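Local coordinates for septation protein imp2 (Schizosaccharomyces pombe, PDB 5C1F) that anchors cytoskeletal proteins to phospholipid membranes through its F-BAR domain, is required for normal septation, and takes part in disassembly of the medial ring during cell division, at the interface of chains A and B. Coordinates in Å, arbitrary orientation; residue numbers count along the deposited sequence, not the author numbering. Chains: chain A/B, Septation protein imp2.

All three contacts belong to the two-fold symmetric dimer of the Imp2 F-BAR domain. Contact 1 and contact 2, about 57 Å apart between the centres of their C-alpha atoms, share one pair of elements with the chains exchanged: the segment before helix 69-155 meets helix 18-59 of the partner, through residues 33 and 66 in both. Contact 1 adds helices 256-267 and 162-253, the latter also serving contact 3. Contact 3 lies about 47 Å from contact 1 and 102 Å from contact 2. The dimer is thus held along its core and by C-terminal segments, each reaching the partner.

Contact 1: the interface of chains A and B. Residues chain A 66-68, 71, 259, 263; chain B 26, 33, 218-219, 222.
Two neighbouring arginines on helix 162-253 of chain B grip the segment that leads into helix 69-155 of chain A. B:Arg218 meets A:Glu67 tip to tip in an end-on salt bridge: NH1 lies 2.8 Å from carboxylate OE1 and NH2 2.8 Å from OE2, each on a syn lone pair, the planes 18° apart. B:Arg219, extended from CG to NE, also grips end-on, giving NH2 to the hydroxyl OG1 of A:Thr68 at 2.7 Å and NH1 to the A:Thr68 carbonyl O at 3.1 Å, from above the carbonyl plane. The same NH1 forms a salt bridge with A:Asp259 OD2, but its N-H points elsewhere. B:Arg218 NH2 lies over the B:Arg219 guanidinium toward its rim, a meeting of like charges probably tolerated because A:Glu67 and A:Asp259 are close. A:Phe263 sets CE1 over the centre of the B:Arg26 guanidinium, 3.5 Å from CZ, the planes inclined by 52°. Both terminal nitrogens of B:Arg26 hold a water that bridges to A:Leu66 O and A:Glu67 OE2. B:Ile33 packs CG1 on A:Leu66 CB at 3.7 Å and crosses A:Glu67 at about a right angle. Further out, A:Thr68 N donates to the anti lone pair of A:Glu67 OE2 at 3.1 Å, helping to fix the carboxylate of a chain bent at chi2. A:Leu71 N donates to A:Asp259 OD2 at 3.0 Å. This network helps hold the F-BAR dimer together.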
ATOM      1  N   LEU A  66      23.798  16.597  -7.436  1.00 31.80           N
ATOM      2  CA  LEU A  66      23.721  17.535  -8.550  1.00 31.42           C
ATOM      3  C   LEU A  66      22.672  18.622  -8.335  1.00 29.84           C
ATOM      4  O   LEU A  66      22.779  19.713  -8.894  1.00 32.83           O
ATOM      5  CB  LEU A  66      23.434  16.782  -9.851  1.00 33.78           C
ATOM      6  CG  LEU A  66      24.535  15.825 -10.320  1.00 31.02           C
ATOM      7  CD1 LEU A  66      24.066  15.018 -11.514  1.00 34.34           C
ATOM      8  CD2 LEU A  66      25.803  16.594 -10.656  1.00 26.16           C
ATOM      9  N   GLU A  67      21.656  18.327  -7.528  1.00 29.38           N
ATOM     10  CA  GLU A  67      20.628  19.316  -7.240  1.00 20.72           C
ATOM     11  C   GLU A  67      21.134  20.286  -6.176  1.00 28.70           C
ATOM     12  O   GLU A  67      22.013  19.942  -5.385  1.00 27.06           O
ATOM     13  CB  GLU A  67      19.330  18.642  -6.791  1.00 20.10           C
ATOM     14  CG  GLU A  67      18.103  19.543  -6.860  1.00 22.07           C
ATOM     15  CD  GLU A  67      17.913  20.165  -8.231  1.00 29.01           C
ATOM     16  OE1 GLU A  67      17.214  19.555  -9.071  1.00 24.80           O
ATOM     17  OE2 GLU A  67      18.459  21.265  -8.473  1.00 23.94           O
ATOM     18  N   THR A  68      20.599  21.504  -6.175  1.00 20.94           N
ATOM     19  CA  THR A  68      21.046  22.539  -5.243  1.00 21.42           C
ATOM     20  C   THR A  68      19.866  23.265  -4.599  1.00 21.26           C
ATOM     21  O   THR A  68      18.718  23.068  -4.997  1.00 22.99           O
ATOM     22  CB  THR A  68      21.945  23.594  -5.941  1.00 21.97           C
ATOM     23  OG1 THR A  68      21.158  24.369  -6.856  1.00 21.79           O
ATOM     24  CG2 THR A  68      23.090  22.930  -6.698  1.00 22.29           C
ATOM     25  N   LEU A  71      15.334  23.317  -3.650  1.00 25.54           N
ATOM     26  CA  LEU A  71      14.796  22.250  -4.488  1.00 27.82           C
ATOM     27  C   LEU A  71      15.402  20.903  -4.089  1.00 27.91           C
ATOM     28  O   LEU A  71      14.701  19.891  -4.040  1.00 26.52           O
ATOM     29  CB  LEU A  71      15.049  22.538  -5.970  1.00 28.89           C
ATOM     30  CG  LEU A  71      14.471  21.544  -6.987  1.00 29.39           C
ATOM     31  CD1 LEU A  71      12.975  21.347  -6.783  1.00 21.03           C
ATOM     32  CD2 LEU A  71      14.759  22.003  -8.410  1.00 28.41           C
ATOM     33  N   ASP A 259      16.639  30.191  -5.255  1.00 24.59           N
ATOM     34  CA  ASP A 259      17.465  29.065  -5.680  1.00 22.19           C
ATOM     35  C   ASP A 259      18.384  29.434  -6.844  1.00 24.12           C
ATOM     36  O   ASP A 259      19.543  29.017  -6.887  1.00 24.77           O
ATOM     37  CB  ASP A 259      16.582  27.879  -6.077  1.00 23.38           C
ATOM     38  CG  ASP A 259      16.514  26.815  -5.000  1.00 29.85           C
ATOM     39  OD1 ASP A 259      16.891  27.105  -3.842  1.00 25.76           O
ATOM     40  OD2 ASP A 259      16.078  25.683  -5.315  1.00 27.58           O
ATOM     41  N   PHE A 263      22.303  29.482  -6.831  1.00 21.03           N
ATOM     42  CA  PHE A 263      22.954  28.690  -7.863  1.00 28.18           C
ATOM     43  C   PHE A 263      24.045  29.519  -8.525  1.00 32.65           C
ATOM     44  O   PHE A 263      25.165  29.048  -8.722  1.00 37.18           O
ATOM     45  CB  PHE A 263      21.935  28.209  -8.899  1.00 30.83           C
ATOM     46  CG  PHE A 263      22.541  27.439 -10.041  1.00 34.24           C
ATOM     47  CD1 PHE A 263      22.769  26.077  -9.931  1.00 37.62           C
ATOM     48  CD2 PHE A 263      22.867  28.074 -11.229  1.00 31.41           C
ATOM     49  CE1 PHE A 263      23.320  25.366 -10.980  1.00 36.64           C
ATOM     50  CE2 PHE A 263      23.420  27.367 -12.281  1.00 35.62           C
ATOM     51  CZ  PHE A 263      23.645  26.012 -12.157  1.00 38.30           C
TER
ATOM     52  N   ARG B  26      26.231  21.498 -18.180  1.00 36.42           N
ATOM     53  CA  ARG B  26      25.115  21.574 -17.243  1.00 33.91           C
ATOM     54  C   ARG B  26      23.918  20.765 -17.737  1.00 32.74           C
ATOM     55  O   ARG B  26      23.164  20.204 -16.937  1.00 31.50           O
ATOM     56  CB  ARG B  26      24.716  23.037 -17.027  1.00 35.68           C
ATOM     57  CG  ARG B  26      23.406  23.250 -16.292  1.00 37.58           C
ATOM     58  CD  ARG B  26      23.507  22.848 -14.837  1.00 38.07           C
ATOM     59  NE  ARG B  26      22.258  23.101 -14.128  1.00 33.37           N
ATOM     60  CZ  ARG B  26      22.018  22.723 -12.878  1.00 32.84           C
ATOM     61  NH1 ARG B  26      22.946  22.066 -12.194  1.00 31.04           N
ATOM     62  NH2 ARG B  26      20.849  22.996 -12.315  1.00 31.00           N
ATOM     63  N   ILE B  33      19.614  14.380 -13.204  1.00 30.18           N
ATOM     64  CA  ILE B  33      18.709  14.671 -12.098  1.00 22.14           C
ATOM     65  C   ILE B  33      17.303  14.202 -12.457  1.00 35.64           C
ATOM     66  O   ILE B  33      16.647  13.509 -11.679  1.00 21.21           O
ATOM     67  CB  ILE B  33      18.672  16.170 -11.752  1.00 26.24           C
ATOM     68  CG1 ILE B  33      20.003  16.615 -11.143  1.00 27.94           C
ATOM     69  CG2 ILE B  33      17.540  16.466 -10.785  1.00 20.06           C
ATOM     70  CD1 ILE B  33      20.073  18.106 -10.864  1.00 21.11           C
ATOM     71  N   ARG B 218      12.988  24.751 -15.220  1.00 24.89           N
ATOM     72  CA  ARG B 218      13.272  23.438 -14.666  1.00 27.75           C
ATOM     73  C   ARG B 218      12.811  23.315 -13.217  1.00 29.12           C
ATOM     74  O   ARG B 218      12.170  22.332 -12.842  1.00 29.22           O
ATOM     75  CB  ARG B 218      14.768  23.145 -14.765  1.00 25.20           C
ATOM     76  CG  ARG B 218      15.160  21.743 -14.341  1.00 21.16           C
ATOM     77  CD  ARG B 218      16.667  21.631 -14.207  1.00 21.19           C
ATOM     78  NE  ARG B 218      17.170  22.395 -13.071  1.00 22.83           N
ATOM     79  CZ  ARG B 218      17.428  21.870 -11.877  1.00 28.53           C
ATOM     80  NH1 ARG B 218      17.236  20.573 -11.665  1.00 20.42           N
ATOM     81  NH2 ARG B 218      17.882  22.640 -10.896  1.00 21.08           N
ATOM     82  N   ARG B 219      13.135  24.317 -12.406  1.00 23.91           N
ATOM     83  CA  ARG B 219      12.806  24.274 -10.984  1.00 29.37           C
ATOM     84  C   ARG B 219      11.305  24.394 -10.748  1.00 20.28           C
ATOM     85  O   ARG B 219      10.765  23.773  -9.834  1.00 29.07           O
ATOM     86  CB  ARG B 219      13.560  25.370 -10.223  1.00 19.57           C
ATOM     87  CG  ARG B 219      15.063  25.162 -10.237  1.00 22.83           C
ATOM     88  CD  ARG B 219      15.815  26.025  -9.235  1.00 19.19           C
ATOM     89  NE  ARG B 219      17.250  25.780  -9.363  1.00 22.72           N
ATOM     90  CZ  ARG B 219      17.980  25.082  -8.499  1.00 24.34           C
ATOM     91  NH1 ARG B 219      17.427  24.577  -7.404  1.00 19.21           N
ATOM     92  NH2 ARG B 219      19.274  24.905  -8.722  1.00 23.24           N
ATOM     93  N   LEU B 222       9.914  20.749 -11.716  1.00 21.93           N
ATOM     94  CA  LEU B 222      10.144  19.690 -10.729  1.00 22.96           C
ATOM     95  C   LEU B 222       9.266  19.874  -9.494  1.00 13.45           C
ATOM     96  O   LEU B 222       8.759  18.900  -8.944  1.00 28.76           O
ATOM     97  CB  LEU B 222      11.621  19.633 -10.324  1.00 19.58           C
ATOM     98  CG  LEU B 222      12.582  19.180 -11.427  1.00 24.49           C
ATOM     99  CD1 LEU B 222      14.010  19.069 -10.916  1.00 15.38           C
ATOM    100  CD2 LEU B 222      12.131  17.859 -12.014  1.00 26.27           C
TER
HETATM  101  O   HOH W   1      21.258  21.688  -9.794  1.00 21.07           O

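Contact 2: the interface of chains A and B. Residues chain A 29, 32-33, 36; chain B 62-64, 66.
B:Leu66 forms the apolar centre here, its side chain laid across helix 18-59 of chain A in the helical core of the F-BAR dimer. With CG anti to the carbonyl carbon, the side chain brings CD1 across A:His32 at about a right angle, 3.6 Å from imidazole CD2. The same methyl touches the aliphatic CB of A:Asp29, while the base of the leucine, CB, packs obliquely against the tip of A:Ile33, 3.9 Å from CD1. One leucine therefore spans residues on successive turns of the partner helix. A:His32 has CG anti to the backbone N (chi1 -172°), and its ring presents an edge to B:Ser64, whose CB lies in the ring plane 3.9 Å from CD2. Farther along, B:Phe63 comes up beside A:Glu36, with ring CD1 3.9 Å from CB, so that the stem of the glutamate has an aromatic neighbour. Beyond its CG, A:Glu36 runs extended to the polar rim, where the carboxylate receives B:Ser64. The backbone N of B:Ser64 is shared between both oxygens, each using a syn lone pair: 3.1 Å to OE1, nearly straight at 167°, and 3.0 Å to OE2, more bent at 131°. Serine OG, set between its own backbone N and carbonyl carbon, adds a bond to A:Glu36 OE1 at 3.1 Å from above the carboxylate plane, and amide and hydroxyl together are likely to fix its rotation.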
ATOM      1  N   ASP A  29     -19.893 -24.543  12.031  1.00 38.66           N
ATOM      2  CA  ASP A  29     -20.239 -23.497  11.072  1.00 38.57           C
ATOM      3  C   ASP A  29     -19.648 -22.164  11.509  1.00 36.17           C
ATOM      4  O   ASP A  29     -19.118 -21.407  10.695  1.00 38.16           O
ATOM      5  CB  ASP A  29     -21.757 -23.374  10.922  1.00 40.95           C
ATOM      6  CG  ASP A  29     -22.387 -24.612  10.320  1.00 42.46           C
ATOM      7  OD1 ASP A  29     -21.679 -25.351   9.601  1.00 40.46           O
ATOM      8  OD2 ASP A  29     -23.590 -24.842  10.562  1.00 41.56           O
ATOM      9  N   HIS A  32     -16.004 -22.270  10.780  1.00 29.66           N
ATOM     10  CA  HIS A  32     -15.791 -22.098   9.347  1.00 30.11           C
ATOM     11  C   HIS A  32     -15.833 -20.624   8.944  1.00 28.59           C
ATOM     12  O   HIS A  32     -14.933 -20.129   8.264  1.00 30.36           O
ATOM     13  CB  HIS A  32     -16.843 -22.889   8.565  1.00 35.82           C
ATOM     14  CG  HIS A  32     -16.605 -22.933   7.092  1.00 45.37           C
ATOM     15  ND1 HIS A  32     -15.554 -23.631   6.524  1.00 50.87           N
ATOM     16  CD2 HIS A  32     -17.281 -22.380   6.059  1.00 51.38           C
ATOM     17  CE1 HIS A  32     -15.596 -23.498   5.216  1.00 51.75           C
ATOM     18  NE2 HIS A  32     -16.637 -22.741   4.902  1.00 54.92           N
ATOM     19  N   ILE A  33     -16.891 -19.937   9.366  1.00 26.39           N
ATOM     20  CA  ILE A  33     -17.045 -18.504   9.127  1.00 28.48           C
ATOM     21  C   ILE A  33     -15.860 -17.730   9.690  1.00 33.55           C
ATOM     22  O   ILE A  33     -15.324 -16.825   9.048  1.00 33.61           O
ATOM     23  CB  ILE A  33     -18.343 -17.963   9.763  1.00 27.33           C
ATOM     24  CG1 ILE A  33     -19.568 -18.657   9.163  1.00 27.33           C
ATOM     25  CG2 ILE A  33     -18.442 -16.451   9.597  1.00 24.71           C
ATOM     26  CD1 ILE A  33     -20.848 -18.396   9.929  1.00 26.60           C
ATOM     27  N   GLU A  36     -12.654 -18.272   7.577  1.00 30.28           N
ATOM     28  CA  GLU A  36     -12.715 -17.565   6.300  1.00 30.73           C
ATOM     29  C   GLU A  36     -12.252 -16.124   6.445  1.00 30.20           C
ATOM     30  O   GLU A  36     -11.444 -15.636   5.653  1.00 33.20           O
ATOM     31  CB  GLU A  36     -14.133 -17.586   5.732  1.00 29.21           C
ATOM     32  CG  GLU A  36     -14.552 -18.916   5.156  1.00 35.70           C
ATOM     33  CD  GLU A  36     -15.927 -18.858   4.522  1.00 42.68           C
ATOM     34  OE1 GLU A  36     -16.737 -18.001   4.938  1.00 42.60           O
ATOM     35  OE2 GLU A  36     -16.195 -19.664   3.606  1.00 42.79           O
TER
ATOM     36  N   THR B  62     -14.463 -15.656  -2.203  1.00 42.46           N
ATOM     37  CA  THR B  62     -15.862 -16.013  -2.021  1.00 42.79           C
ATOM     38  C   THR B  62     -16.080 -16.599  -0.632  1.00 45.48           C
ATOM     39  O   THR B  62     -15.465 -17.602  -0.271  1.00 49.01           O
ATOM     40  CB  THR B  62     -16.330 -17.019  -3.085  1.00 47.46           C
ATOM     41  OG1 THR B  62     -16.112 -16.470  -4.391  1.00 50.02           O
ATOM     42  CG2 THR B  62     -17.808 -17.333  -2.911  1.00 47.32           C
ATOM     43  N   PHE B  63     -16.946 -15.961   0.148  1.00 44.71           N
ATOM     44  CA  PHE B  63     -17.276 -16.444   1.485  1.00 46.03           C
ATOM     45  C   PHE B  63     -18.465 -17.404   1.435  1.00 53.47           C
ATOM     46  O   PHE B  63     -19.265 -17.365   0.499  1.00 54.74           O
ATOM     47  CB  PHE B  63     -17.576 -15.270   2.422  1.00 36.19           C
ATOM     48  CG  PHE B  63     -16.381 -14.397   2.709  1.00 36.24           C
ATOM     49  CD1 PHE B  63     -15.158 -14.957   3.050  1.00 33.73           C
ATOM     50  CD2 PHE B  63     -16.481 -13.017   2.638  1.00 34.40           C
ATOM     51  CE1 PHE B  63     -14.059 -14.153   3.316  1.00 31.25           C
ATOM     52  CE2 PHE B  63     -15.385 -12.209   2.902  1.00 33.25           C
ATOM     53  CZ  PHE B  63     -14.173 -12.778   3.241  1.00 28.63           C
ATOM     54  N   SER B  64     -18.573 -18.266   2.442  1.00 52.45           N
ATOM     55  CA  SER B  64     -19.673 -19.222   2.518  1.00 52.81           C
ATOM     56  C   SER B  64     -20.981 -18.525   2.877  1.00 51.55           C
ATOM     57  O   SER B  64     -20.977 -17.418   3.415  1.00 55.19           O
ATOM     58  CB  SER B  64     -19.365 -20.315   3.542  1.00 55.21           C
ATOM     59  OG  SER B  64     -19.275 -19.773   4.849  1.00 54.32           O
ATOM     60  N   LEU B  66     -23.051 -19.458   5.085  1.00 47.79           N
ATOM     61  CA  LEU B  66     -23.431 -19.878   6.427  1.00 45.73           C
ATOM     62  C   LEU B  66     -23.865 -18.689   7.279  1.00 39.66           C
ATOM     63  O   LEU B  66     -24.721 -18.822   8.155  1.00 38.97           O
ATOM     64  CB  LEU B  66     -22.273 -20.615   7.101  1.00 46.06           C
ATOM     65  CG  LEU B  66     -21.856 -21.924   6.425  1.00 44.19           C
ATOM     66  CD1 LEU B  66     -20.703 -22.579   7.170  1.00 45.35           C
ATOM     67  CD2 LEU B  66     -23.041 -22.872   6.325  1.00 41.73           C
TER

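Contact 3: the interface of chains A and B. Residues chain A 278-283, 286, 288; chain B 140, 143-144, 147, 186.
Aromatic side chains make the tight part of this contact. Ring A:Tyr282, CG anti to its backbone N (chi1 169°), lies flat over B:Cys147, whose CB sits over the ring face 3.6 Å from CG in a CH-pi contact. The edge of the same tyrosine faces CE1 of B:His144. A:Pro288 reaches that imidazole tip to tip and sets CD over its face, 3.7 Å from CE1, while B:Tyr143 CE2 lies near the rim of the opposite face, so each face of the histidine has a neighbour. The A:Tyr280 ring lies side by side with the B:Gln140 amide, planes 7° apart, and A:Pro288 CA covers one face of that ring. A:Phe279 crosses B:Tyr186 obliquely, CE1 3.3 Å from CD2. The polar bonds between the chains are long for hydrogen bonds. The phenol OH of B:Tyr143 accepts from A:Tyr282 N at 3.3 Å, the amide lying in the plane of the phenol ring. Weak bonds run from A:Tyr280 N to B:Tyr186 OH and from B:His144 NE2 to A:Tyr280 O. By contrast, A:Lys278, A:Asp281 and A:Glu286 form a loose side, each losing no more than 5 Å² to the partner. A:Asp281 OD1 instead accepts from A:Tyr283 N at 3.0 Å, bracing the 3-10 turn 282-284. In the fold, this C-terminal stretch of chain A lies along helices 69-155 and 162-253, far out on the arm of chain B.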
ATOM      1  N   LYS A 278      45.284  43.209 -27.761  1.00 53.06           N
ATOM      2  CA  LYS A 278      45.553  44.470 -28.436  1.00 55.24           C
ATOM      3  C   LYS A 278      46.842  44.414 -29.251  1.00 56.66           C
ATOM      4  O   LYS A 278      47.605  43.451 -29.164  1.00 58.48           O
ATOM      5  CB  LYS A 278      45.621  45.603 -27.412  1.00 59.59           C
ATOM      6  CG  LYS A 278      46.579  45.331 -26.263  1.00 68.59           C
ATOM      7  CD  LYS A 278      46.284  46.227 -25.071  1.00 73.11           C
ATOM      8  CE  LYS A 278      47.312  46.037 -23.966  1.00 76.57           C
ATOM      9  NZ  LYS A 278      48.667  46.498 -24.388  1.00 79.48           N
ATOM     10  N   PHE A 279      47.071  45.452 -30.048  1.00 55.69           N
ATOM     11  CA  PHE A 279      48.264  45.548 -30.881  1.00 57.29           C
ATOM     12  C   PHE A 279      49.483  45.929 -30.047  1.00 62.15           C
ATOM     13  O   PHE A 279      49.439  46.884 -29.271  1.00 62.76           O
ATOM     14  CB  PHE A 279      48.043  46.569 -31.999  1.00 58.27           C
ATOM     15  CG  PHE A 279      49.222  46.734 -32.918  1.00 60.49           C
ATOM     16  CD1 PHE A 279      49.409  45.877 -33.989  1.00 62.38           C
ATOM     17  CD2 PHE A 279      50.133  47.759 -32.720  1.00 61.55           C
ATOM     18  CE1 PHE A 279      50.487  46.033 -34.841  1.00 63.72           C
ATOM     19  CE2 PHE A 279      51.214  47.918 -33.567  1.00 64.14           C
ATOM     20  CZ  PHE A 279      51.390  47.053 -34.628  1.00 65.96           C
ATOM     21  N   TYR A 280      50.570  45.181 -30.210  1.00 62.83           N
ATOM     22  CA  TYR A 280      51.803  45.460 -29.481  1.00 62.89           C
ATOM     23  C   TYR A 280      52.903  45.947 -30.416  1.00 63.89           C
ATOM     24  O   TYR A 280      53.580  45.150 -31.069  1.00 66.52           O
ATOM     25  CB  TYR A 280      52.268  44.219 -28.718  1.00 62.75           C
ATOM     26  CG  TYR A 280      51.432  43.913 -27.497  1.00 62.83           C
ATOM     27  CD1 TYR A 280      51.691  44.537 -26.284  1.00 63.91           C
ATOM     28  CD2 TYR A 280      50.383  43.006 -27.556  1.00 65.57           C
ATOM     29  CE1 TYR A 280      50.931  44.265 -25.162  1.00 66.93           C
ATOM     30  CE2 TYR A 280      49.615  42.727 -26.439  1.00 68.02           C
ATOM     31  CZ  TYR A 280      49.894  43.359 -25.245  1.00 70.41           C
ATOM     32  OH  TYR A 280      49.134  43.085 -24.129  1.00 71.29           O
ATOM     33  N   ASP A 281      53.071  47.265 -30.472  1.00101.95           N
ATOM     34  CA  ASP A 281      54.073  47.885 -31.330  1.00 93.16           C
ATOM     35  C   ASP A 281      55.472  47.693 -30.759  1.00 98.74           C
ATOM     36  O   ASP A 281      55.805  48.248 -29.714  1.00 95.76           O
ATOM     37  CB  ASP A 281      53.775  49.376 -31.509  1.00 92.56           C
ATOM     38  CG  ASP A 281      54.608  50.012 -32.607  1.00 93.28           C
ATOM     39  OD1 ASP A 281      55.800  50.293 -32.366  1.00 96.59           O
ATOM     40  OD2 ASP A 281      54.067  50.238 -33.711  1.00 93.19           O
ATOM     41  N   TYR A 282      56.289  46.917 -31.465  1.00101.02           N
ATOM     42  CA  TYR A 282      57.639  46.580 -31.018  1.00105.89           C
ATOM     43  C   TYR A 282      58.509  47.800 -30.693  1.00108.95           C
ATOM     44  O   TYR A 282      59.428  47.713 -29.878  1.00109.18           O
ATOM     45  CB  TYR A 282      58.331  45.721 -32.085  1.00107.25           C
ATOM     46  CG  TYR A 282      59.815  45.518 -31.861  1.00109.93           C
ATOM     47  CD1 TYR A 282      60.280  44.552 -30.978  1.00111.50           C
ATOM     48  CD2 TYR A 282      60.751  46.290 -32.539  1.00112.62           C
ATOM     49  CE1 TYR A 282      61.636  44.365 -30.773  1.00113.23           C
ATOM     50  CE2 TYR A 282      62.107  46.112 -32.339  1.00113.52           C
ATOM     51  CZ  TYR A 282      62.544  45.148 -31.456  1.00113.34           C
ATOM     52  OH  TYR A 282      63.894  44.968 -31.257  1.00114.63           O
ATOM     53  N   TYR A 283      58.207  48.936 -31.313  1.00110.52           N
ATOM     54  CA  TYR A 283      59.081  50.106 -31.231  1.00112.84           C
ATOM     55  C   TYR A 283      58.785  51.036 -30.052  1.00116.88           C
ATOM     56  O   TYR A 283      59.699  51.651 -29.502  1.00116.88           O
ATOM     57  CB  TYR A 283      59.009  50.890 -32.543  1.00110.54           C
ATOM     58  CG  TYR A 283      59.512  50.099 -33.729  1.00110.19           C
ATOM     59  CD1 TYR A 283      60.851  50.133 -34.090  1.00110.85           C
ATOM     60  CD2 TYR A 283      58.653  49.306 -34.477  1.00109.07           C
ATOM     61  CE1 TYR A 283      61.321  49.409 -35.169  1.00111.76           C
ATOM     62  CE2 TYR A 283      59.113  48.577 -35.560  1.00109.43           C
ATOM     63  CZ  TYR A 283      60.448  48.633 -35.901  1.00111.25           C
ATOM     64  OH  TYR A 283      60.912  47.909 -36.975  1.00112.32           O
ATOM     65  N   GLU A 286      56.553  48.315 -26.504  1.00100.41           N
ATOM     66  CA  GLU A 286      55.463  47.386 -26.226  1.00 98.83           C
ATOM     67  C   GLU A 286      55.905  45.947 -26.457  1.00100.16           C
ATOM     68  O   GLU A 286      56.685  45.656 -27.366  1.00100.95           O
ATOM     69  CB  GLU A 286      54.235  47.721 -27.083  1.00 94.84           C
ATOM     70  CG  GLU A 286      53.979  49.217 -27.213  1.00 93.98           C
ATOM     71  CD  GLU A 286      52.506  49.576 -27.187  1.00 94.45           C
ATOM     72  OE1 GLU A 286      51.726  48.981 -27.963  1.00 96.68           O
ATOM     73  OE2 GLU A 286      52.134  50.460 -26.383  1.00 90.98           O
ATOM     74  N   PRO A 288      54.388  41.717 -26.165  1.00103.35           N
ATOM     75  CA  PRO A 288      53.237  40.804 -26.036  1.00101.37           C
ATOM     76  C   PRO A 288      53.019  40.272 -24.622  1.00103.54           C
ATOM     77  O   PRO A 288      53.978  39.857 -23.967  1.00101.71           O
ATOM     78  CB  PRO A 288      53.581  39.648 -27.004  1.00101.14           C
ATOM     79  CG  PRO A 288      55.026  39.872 -27.423  1.00103.72           C
ATOM     80  CD  PRO A 288      55.252  41.343 -27.300  1.00104.11           C
TER
ATOM     81  N   GLN B 140      50.875  37.810 -34.870  1.00 55.31           N
ATOM     82  CA  GLN B 140      51.642  38.449 -33.809  1.00 58.18           C
ATOM     83  C   GLN B 140      53.050  37.869 -33.731  1.00 64.92           C
ATOM     84  O   GLN B 140      54.019  38.596 -33.504  1.00 68.17           O
ATOM     85  CB  GLN B 140      50.929  38.291 -32.466  1.00 58.08           C
ATOM     86  CG  GLN B 140      51.643  38.940 -31.293  1.00 61.44           C
ATOM     87  CD  GLN B 140      50.825  38.889 -30.016  1.00 64.87           C
ATOM     88  OE1 GLN B 140      51.092  39.620 -29.063  1.00 66.39           O
ATOM     89  NE2 GLN B 140      49.819  38.023 -29.993  1.00 65.48           N
ATOM     90  N   TYR B 143      55.216  39.006 -36.825  1.00 68.01           N
ATOM     91  CA  TYR B 143      55.649  40.395 -36.716  1.00 64.95           C
ATOM     92  C   TYR B 143      56.860  40.555 -35.799  1.00 66.25           C
ATOM     93  O   TYR B 143      57.832  41.218 -36.159  1.00 64.01           O
ATOM     94  CB  TYR B 143      54.497  41.268 -36.218  1.00 64.11           C
ATOM     95  CG  TYR B 143      54.900  42.672 -35.825  1.00 61.87           C
ATOM     96  CD1 TYR B 143      55.283  43.603 -36.783  1.00 61.90           C
ATOM     97  CD2 TYR B 143      54.885  43.071 -34.495  1.00 62.54           C
ATOM     98  CE1 TYR B 143      55.650  44.889 -36.424  1.00 62.62           C
ATOM     99  CE2 TYR B 143      55.248  44.354 -34.126  1.00 64.41           C
ATOM    100  CZ  TYR B 143      55.629  45.259 -35.094  1.00 65.91           C
ATOM    101  OH  TYR B 143      55.990  46.537 -34.729  1.00 67.90           O
ATOM    102  N   HIS B 144      56.806  39.949 -34.617  1.00 70.67           N
ATOM    103  CA  HIS B 144      57.888  40.098 -33.648  1.00 75.31           C
ATOM    104  C   HIS B 144      59.115  39.267 -34.011  1.00 74.38           C
ATOM    105  O   HIS B 144      60.233  39.599 -33.618  1.00 74.21           O
ATOM    106  CB  HIS B 144      57.404  39.746 -32.241  1.00 79.19           C
ATOM    107  CG  HIS B 144      56.862  40.917 -31.482  1.00 80.57           C
ATOM    108  ND1 HIS B 144      57.673  41.813 -30.819  1.00 81.80           N
ATOM    109  CD2 HIS B 144      55.592  41.338 -31.280  1.00 78.58           C
ATOM    110  CE1 HIS B 144      56.926  42.736 -30.241  1.00 80.88           C
ATOM    111  NE2 HIS B 144      55.659  42.471 -30.505  1.00 79.38           N
ATOM    112  N   CYS B 147      60.864  41.560 -36.355  1.00 63.02           N
ATOM    113  CA  CYS B 147      61.429  42.663 -35.586  1.00 64.04           C
ATOM    114  C   CYS B 147      62.709  42.242 -34.876  1.00 66.31           C
ATOM    115  O   CYS B 147      63.650  43.030 -34.757  1.00 64.18           O
ATOM    116  CB  CYS B 147      60.414  43.188 -34.566  1.00 66.07           C
ATOM    117  SG  CYS B 147      59.026  44.096 -35.283  1.00 73.79           S
ATOM    118  N   TYR B 186      49.187  42.119 -38.796  1.00 56.32           N
ATOM    119  CA  TYR B 186      49.031  42.038 -37.350  1.00 55.11           C
ATOM    120  C   TYR B 186      47.869  42.927 -36.906  1.00 57.35           C
ATOM    121  O   TYR B 186      46.992  42.483 -36.167  1.00 52.77           O
ATOM    122  CB  TYR B 186      50.339  42.446 -36.656  1.00 53.27           C
ATOM    123  CG  TYR B 186      50.377  42.305 -35.142  1.00 55.10           C
ATOM    124  CD1 TYR B 186      49.380  41.630 -34.444  1.00 50.13           C
ATOM    125  CD2 TYR B 186      51.424  42.857 -34.413  1.00 55.82           C
ATOM    126  CE1 TYR B 186      49.426  41.516 -33.066  1.00 50.21           C
ATOM    127  CE2 TYR B 186      51.478  42.748 -33.038  1.00 57.18           C
ATOM    128  CZ  TYR B 186      50.479  42.078 -32.369  1.00 54.45           C
ATOM    129  OH  TYR B 186      50.537  41.970 -30.998  1.00 54.63           O
TER